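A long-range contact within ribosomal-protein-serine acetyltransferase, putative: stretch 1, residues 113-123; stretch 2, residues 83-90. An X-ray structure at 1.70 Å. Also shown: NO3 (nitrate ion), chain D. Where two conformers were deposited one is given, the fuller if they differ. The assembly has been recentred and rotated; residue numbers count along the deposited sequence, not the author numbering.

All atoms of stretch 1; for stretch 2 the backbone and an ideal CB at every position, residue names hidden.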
ATOM      1  N   GLY A 113      10.235 -10.598  25.858  1.00 50.50           N
ATOM      2  CA  GLY A 113      10.633 -10.836  24.480  1.00 48.54           C
ATOM      3  C   GLY A 113       9.498 -11.410  23.636  1.00 46.06           C
ATOM      4  O   GLY A 113       9.749 -11.860  22.521  1.00 44.24           O
ATOM      5  N   TYR A 114       8.256 -11.373  24.136  1.00 44.95           N
ATOM      6  CA  TYR A 114       7.094 -11.846  23.347  1.00 43.67           C
ATOM      7  C   TYR A 114       6.856 -11.007  22.098  1.00 42.62           C
ATOM      8  O   TYR A 114       6.424 -11.531  21.056  1.00 43.34           O
ATOM      9  CB  TYR A 114       5.808 -11.858  24.164  1.00 44.13           C
ATOM     10  CG  TYR A 114       5.738 -12.973  25.224  1.00 43.90           C
ATOM     11  CD1 TYR A 114       4.669 -13.034  26.107  1.00 45.59           C
ATOM     12  CD2 TYR A 114       6.722 -13.944  25.309  1.00 44.07           C
ATOM     13  CE1 TYR A 114       4.557 -14.050  27.050  1.00 46.21           C
ATOM     14  CE2 TYR A 114       6.629 -14.983  26.262  1.00 47.35           C
ATOM     15  CZ  TYR A 114       5.548 -15.011  27.128  1.00 47.69           C
ATOM     16  OH  TYR A 114       5.466 -16.020  28.067  1.00 46.82           O
ATOM     17  N   GLY A 115       7.096  -9.700  22.202  1.00 42.91           N
ATOM     18  CA  GLY A 115       6.883  -8.849  21.019  1.00 42.35           C
ATOM     19  C   GLY A 115       7.819  -9.205  19.871  1.00 41.63           C
ATOM     20  O   GLY A 115       7.406  -9.326  18.702  1.00 41.36           O
ATOM     21  N   LYS A 116       9.077  -9.444  20.213  1.00 41.26           N
ATOM     22  CA  LYS A 116      10.072  -9.818  19.204  1.00 41.93           C
ATOM     23  C   LYS A 116       9.738 -11.231  18.657  1.00 39.76           C
ATOM     24  O   LYS A 116       9.790 -11.451  17.438  1.00 40.71           O
ATOM     25  CB  LYS A 116      11.494  -9.797  19.795  1.00 42.27           C
ATOM     26  CG  LYS A 116      12.549 -10.028  18.717  1.00 45.70           C
ATOM     27  CD  LYS A 116      13.935  -9.965  19.321  1.00 52.45           C
ATOM     28  CE  LYS A 116      14.994 -10.288  18.306  1.00 55.32           C
ATOM     29  NZ  LYS A 116      16.298 -10.280  19.045  1.00 59.87           N
ATOM     30  N   GLU A 117       9.329 -12.143  19.517  1.00 40.10           N
ATOM     31  CA  GLU A 117       9.026 -13.495  19.074  1.00 39.58           C
ATOM     32  C   GLU A 117       7.788 -13.488  18.139  1.00 39.88           C
ATOM     33  O   GLU A 117       7.806 -14.101  17.079  1.00 40.52           O
ATOM     34  CB  GLU A 117       8.785 -14.411  20.298  1.00 39.42           C
ATOM     35  CG  GLU A 117       8.541 -15.879  19.951  1.00 39.62           C
ATOM     36  CD  GLU A 117       8.496 -16.733  21.207  1.00 39.50           C
ATOM     37  OE1 GLU A 117       9.142 -16.366  22.211  1.00 46.09           O
ATOM     38  OE2 GLU A 117       7.808 -17.764  21.217  1.00 42.42           O
ATOM     39  N   ALA A 118       6.716 -12.797  18.528  1.00 40.23           N
ATOM     40  CA  ALA A 118       5.505 -12.751  17.714  1.00 40.28           C
ATOM     41  C   ALA A 118       5.729 -12.003  16.373  1.00 39.86           C
ATOM     42  O   ALA A 118       5.316 -12.459  15.295  1.00 40.33           O
ATOM     43  CB  ALA A 118       4.386 -12.074  18.515  1.00 41.47           C
ATOM     44  N   LEU A 119       6.365 -10.833  16.447  1.00 39.60           N
ATOM     45  CA  LEU A 119       6.515 -10.043  15.230  1.00 39.45           C
ATOM     46  C   LEU A 119       7.497 -10.712  14.267  1.00 39.67           C
ATOM     47  O   LEU A 119       7.283 -10.737  13.047  1.00 38.77           O
ATOM     48  CB  LEU A 119       6.904  -8.576  15.559  1.00 40.24           C
ATOM     49  CG  LEU A 119       7.017  -7.614  14.394  1.00 41.70           C
ATOM     50  CD1 LEU A 119       5.681  -7.524  13.703  1.00 42.64           C
ATOM     51  CD2 LEU A 119       7.431  -6.212  14.928  1.00 42.07           C
ATOM     52  N   THR A 120       8.559 -11.326  14.820  1.00 38.68           N
ATOM     53  CA  THR A 120       9.492 -12.042  13.949  1.00 40.18           C
ATOM     54  C   THR A 120       8.793 -13.232  13.256  1.00 39.32           C
ATOM     55  O   THR A 120       9.022 -13.471  12.062  1.00 39.87           O
ATOM     56  CB  THR A 120      10.721 -12.543  14.761  1.00 40.74           C
ATOM     57  OG1 THR A 120      11.463 -11.384  15.215  1.00 42.04           O
ATOM     58  CG2 THR A 120      11.639 -13.440  13.905  1.00 40.67           C
ATOM     59  N   ALA A 121       7.905 -13.922  13.986  1.00 38.20           N
ATOM     60  CA  ALA A 121       7.139 -15.048  13.389  1.00 38.93           C
ATOM     61  C   ALA A 121       6.345 -14.545  12.179  1.00 39.75           C
ATOM     62  O   ALA A 121       6.360 -15.159  11.083  1.00 39.39           O
ATOM     63  CB  ALA A 121       6.213 -15.649  14.444  1.00 38.24           C
ATOM     64  N   LEU A 122       5.746 -13.360  12.354  1.00 38.85           N
ATOM     65  CA  LEU A 122       4.903 -12.836  11.279  1.00 39.90           C
ATOM     66  C   LEU A 122       5.768 -12.410  10.091  1.00 39.43           C
ATOM     67  O   LEU A 122       5.439 -12.648   8.926  1.00 40.51           O
ATOM     68  CB  LEU A 122       4.044 -11.677  11.804  1.00 40.79           C
ATOM     69  CG  LEU A 122       3.082 -11.090  10.752  1.00 39.08           C
ATOM     70  CD1 LEU A 122       2.093 -12.168  10.261  1.00 38.59           C
ATOM     71  CD2 LEU A 122       2.329  -9.848  11.289  1.00 42.91           C
ATOM     72  N   ILE A 123       6.889 -11.774  10.366  1.00 39.36           N
ATOM     73  CA  ILE A 123       7.798 -11.349   9.311  1.00 38.91           C
ATOM     74  C   ILE A 123       8.322 -12.558   8.502  1.00 38.78           C
ATOM     75  O   ILE A 123       8.360 -12.565   7.263  1.00 38.42           O
ATOM     76  CB  ILE A 123       8.973 -10.593   9.971  1.00 38.12           C
ATOM     77  CG1 ILE A 123       8.474  -9.189  10.480  1.00 37.07           C
ATOM     78  CG2 ILE A 123      10.182 -10.413   8.963  1.00 41.53           C
ATOM     79  CD1 ILE A 123       9.528  -8.569  11.458  1.00 40.24           C
ATOM     80  N   UNK A  83      -3.970 -13.840  26.377  1.00 45.15           N
ATOM     81  CA  UNK A  83      -3.726 -12.950  25.249  1.00 43.52           C
ATOM     82  C   UNK A  83      -2.754 -11.867  25.636  1.00 44.10           C
ATOM     83  O   UNK A  83      -3.009 -11.111  26.581  1.00 43.30           O
ATOM     84  CB  UNK A  83      -5.033 -12.333  24.746  1.00 43.52           C
ATOM     85  N   UNK A  84      -1.652 -11.743  24.897  1.00 42.88           N
ATOM     86  CA  UNK A  84      -0.598 -10.749  25.253  1.00 43.43           C
ATOM     87  C   UNK A  84      -0.509  -9.561  24.318  1.00 42.72           C
ATOM     88  O   UNK A  84       0.189  -8.568  24.596  1.00 43.02           O
ATOM     89  CB  UNK A  84       0.770 -11.434  25.283  1.00 43.43           C
ATOM     90  N   UNK A  85      -1.255  -9.641  23.212  1.00 42.61           N
ATOM     91  CA  UNK A  85      -1.179  -8.591  22.199  1.00 41.36           C
ATOM     92  C   UNK A  85      -1.644  -9.085  20.845  1.00 40.98           C
ATOM     93  O   UNK A  85      -2.335 -10.130  20.751  1.00 40.18           O
ATOM     94  CB  UNK A  85       0.251  -8.056  22.092  1.00 41.36           C
ATOM     95  N   UNK A  86      -1.293  -8.329  19.804  0.70 40.71           N
ATOM     96  CA  UNK A  86      -1.687  -8.704  18.432  0.70 40.68           C
ATOM     97  C   UNK A  86      -0.561  -8.314  17.486  0.70 41.47           C
ATOM     98  O   UNK A  86       0.174  -7.334  17.726  0.70 41.29           O
ATOM     99  CB  UNK A  86      -2.998  -8.031  18.020  0.70 40.68           C
ATOM    100  N   UNK A  87      -0.416  -9.094  16.426  1.00 40.36           N
ATOM    101  CA  UNK A  87       0.420  -8.717  15.290  1.00 39.64           C
ATOM    102  C   UNK A  87      -0.457  -8.894  14.062  1.00 40.42           C
ATOM    103  O   UNK A  87      -1.280  -9.828  14.010  1.00 39.41           O
ATOM    104  CB  UNK A  87       1.701  -9.550  15.206  1.00 39.64           C
ATOM    105  N   UNK A  88      -0.316  -7.985  13.109  1.00 38.65           N
ATOM    106  CA  UNK A  88      -1.214  -8.048  11.952  1.00 39.18           C
ATOM    107  C   UNK A  88      -0.545  -7.748  10.652  1.00 39.74           C
ATOM    108  O   UNK A  88       0.317  -6.859  10.596  1.00 39.87           O
ATOM    109  CB  UNK A  88      -2.381  -7.077  12.137  1.00 39.18           C
ATOM    110  N   UNK A  89      -1.028  -8.402   9.590  1.00 40.24           N
ATOM    111  CA  UNK A  89      -0.821  -7.855   8.238  1.00 40.32           C
ATOM    112  C   UNK A  89      -2.039  -6.964   7.990  1.00 41.27           C
ATOM    113  O   UNK A  89      -3.187  -7.454   7.903  1.00 41.76           O
ATOM    114  CB  UNK A  89      -0.677  -8.947   7.176  1.00 40.32           C
ATOM    115  N   UNK A  90      -1.795  -5.660   7.931  1.00 40.87           N
ATOM    116  CA  UNK A  90      -2.892  -4.734   7.794  1.00 44.62           C
ATOM    117  C   UNK A  90      -3.382  -4.624   6.375  1.00 44.94           C
ATOM    118  O   UNK A  90      -4.583  -4.473   6.179  1.00 47.17           O
ATOM    119  CB  UNK A  90      -2.479  -3.353   8.307  1.00 44.62           C
TER
HETATM  120  N   NO3 D 303       9.943  -7.367  22.785  1.00 31.27           N
HETATM  121  O1  NO3 D 303       8.859  -6.541  22.979  1.00 31.23           O
HETATM  122  O2  NO3 D 303      11.214  -6.927  22.520  1.00 33.96           O
HETATM  123  O3  NO3 D 303       9.779  -8.712  22.812  1.00 31.55           O

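The helix of residues 114-123 packs along the strand of residues 83-90, the two axes running in nearly the same direction (22°) and approaching to 8.6 Å. Tyr114, Ala118 and Leu122, spaced at four-residue intervals, direct their CA-to-CB bonds at the strand and offer it an apolar surface. No hydrogen bond crosses the contact.

Position 83 lies out of reach of the helix, so stretch 1 does not limit the choice there; the deposited residue is Leu83.

At position 84 the CA-to-CB bond points toward the helix, and the ideal CB already lies 4.3 Å from Tyr114 CD1. The ring carbon calls for an apolar partner of modest size, such as alanine, valine or isoleucine. The residue is Val84, in the m rotamer, and its CG1 meets Tyr114 CD1 at 3.9 Å, approaching the ring obliquely.

Position 85 has phi/psi of 158/-163. At these angles a CB would be jammed against the carbonyl O of residue 84, which by itself calls for glycine, independently of the helix. Gly85 fills it.

The CA-to-CB bond of position 86 points away from the helix, and stretch 1 leaves the choice open. Met86 is present as selenomethionine, and its side chain makes no contact with the helix.

Position 87 faces the helix most intimately. Its ideal CB is 4.0 Å from Leu122 CD2, 4.7 Å from Leu119 CD1 and 4.6 Å from Ala118 O, an environment that is largely hydrocarbon. The carbonyl is already engaged by Leu122 N within the helix, so a compact apolar side chain, valine or perhaps alanine or isoleucine, suits the site best. Val87 occupies it. Its CG1 reaches Ala118 CB at 3.9 Å and Leu119 CB at 4.4 Å, while its CB packs 4.0 Å from Leu122 CD2. The small Ala118 methyl thus meets the branched valine directly, near the closest backbone register, 6.2 Å between Leu119 CA and Val87 CA.

At position 88 the CA-to-CB bond points away, so many residues could be accommodated as far as the helix is concerned. Ala88 nevertheless touches it through the backbone: its C lies 3.6 Å from Leu122 CD2.

Position 89 points sideways, with its ideal CB 5.2 Å from Leu122 CD2. A longer aliphatic chain, leucine, isoleucine or methionine, could bridge the gap. Ile89, with chi1 m and chi2 t, does so, bringing CG1 to 4.0 Å from Leu122 CD1.

Position 90 is again beyond the helix's reach; Asn90 is found there, its ND2 hydrogen-bonded elsewhere in the structure.

Stretch 2 (83-90) LVGMVAIN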
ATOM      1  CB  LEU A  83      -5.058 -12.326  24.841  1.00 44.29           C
ATOM      2  CG  LEU A  83      -5.081 -11.353  23.675  1.00 43.27           C
ATOM      3  CD1 LEU A  83      -4.675 -12.036  22.364  1.00 44.19           C
ATOM      4  CD2 LEU A  83      -6.515 -10.759  23.597  1.00 45.39           C
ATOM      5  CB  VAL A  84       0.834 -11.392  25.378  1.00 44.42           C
ATOM      6  CG1 VAL A  84       0.794 -12.580  26.319  1.00 45.32           C
ATOM      7  CG2 VAL A  84       1.381 -11.784  24.028  1.00 45.41           C
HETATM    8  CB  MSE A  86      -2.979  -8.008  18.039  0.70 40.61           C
HETATM    9  CG  MSE A  86      -4.198  -8.520  18.805  0.70 38.11           C
HETATM   10 SE   MSE A  86      -5.827  -7.724  18.024  0.70 47.29          SE
HETATM   11  CE  MSE A  86      -6.028  -9.038  16.587  0.70 43.90           C
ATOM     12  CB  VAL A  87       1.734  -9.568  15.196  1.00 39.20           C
ATOM     13  CG1 VAL A  87       2.689  -9.260  16.407  1.00 39.28           C
ATOM     14  CG2 VAL A  87       1.424 -11.098  15.028  1.00 39.97           C
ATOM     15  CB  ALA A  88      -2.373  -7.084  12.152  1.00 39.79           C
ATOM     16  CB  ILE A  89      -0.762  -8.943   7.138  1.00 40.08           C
ATOM     17  CG1 ILE A  89       0.356  -9.954   7.415  1.00 39.96           C
ATOM     18  CG2 ILE A  89      -0.491  -8.288   5.759  1.00 41.82           C
ATOM     19  CD1 ILE A  89       0.236 -11.267   6.659  1.00 41.33           C
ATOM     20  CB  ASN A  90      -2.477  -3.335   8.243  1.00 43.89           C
ATOM     21  CG  ASN A  90      -2.280  -3.221   9.693  1.00 50.12           C
ATOM     22  OD1 ASN A  90      -2.997  -3.833  10.481  1.00 57.46           O
ATOM     23  ND2 ASN A  90      -1.308  -2.386  10.087  1.00 51.33           N
TER
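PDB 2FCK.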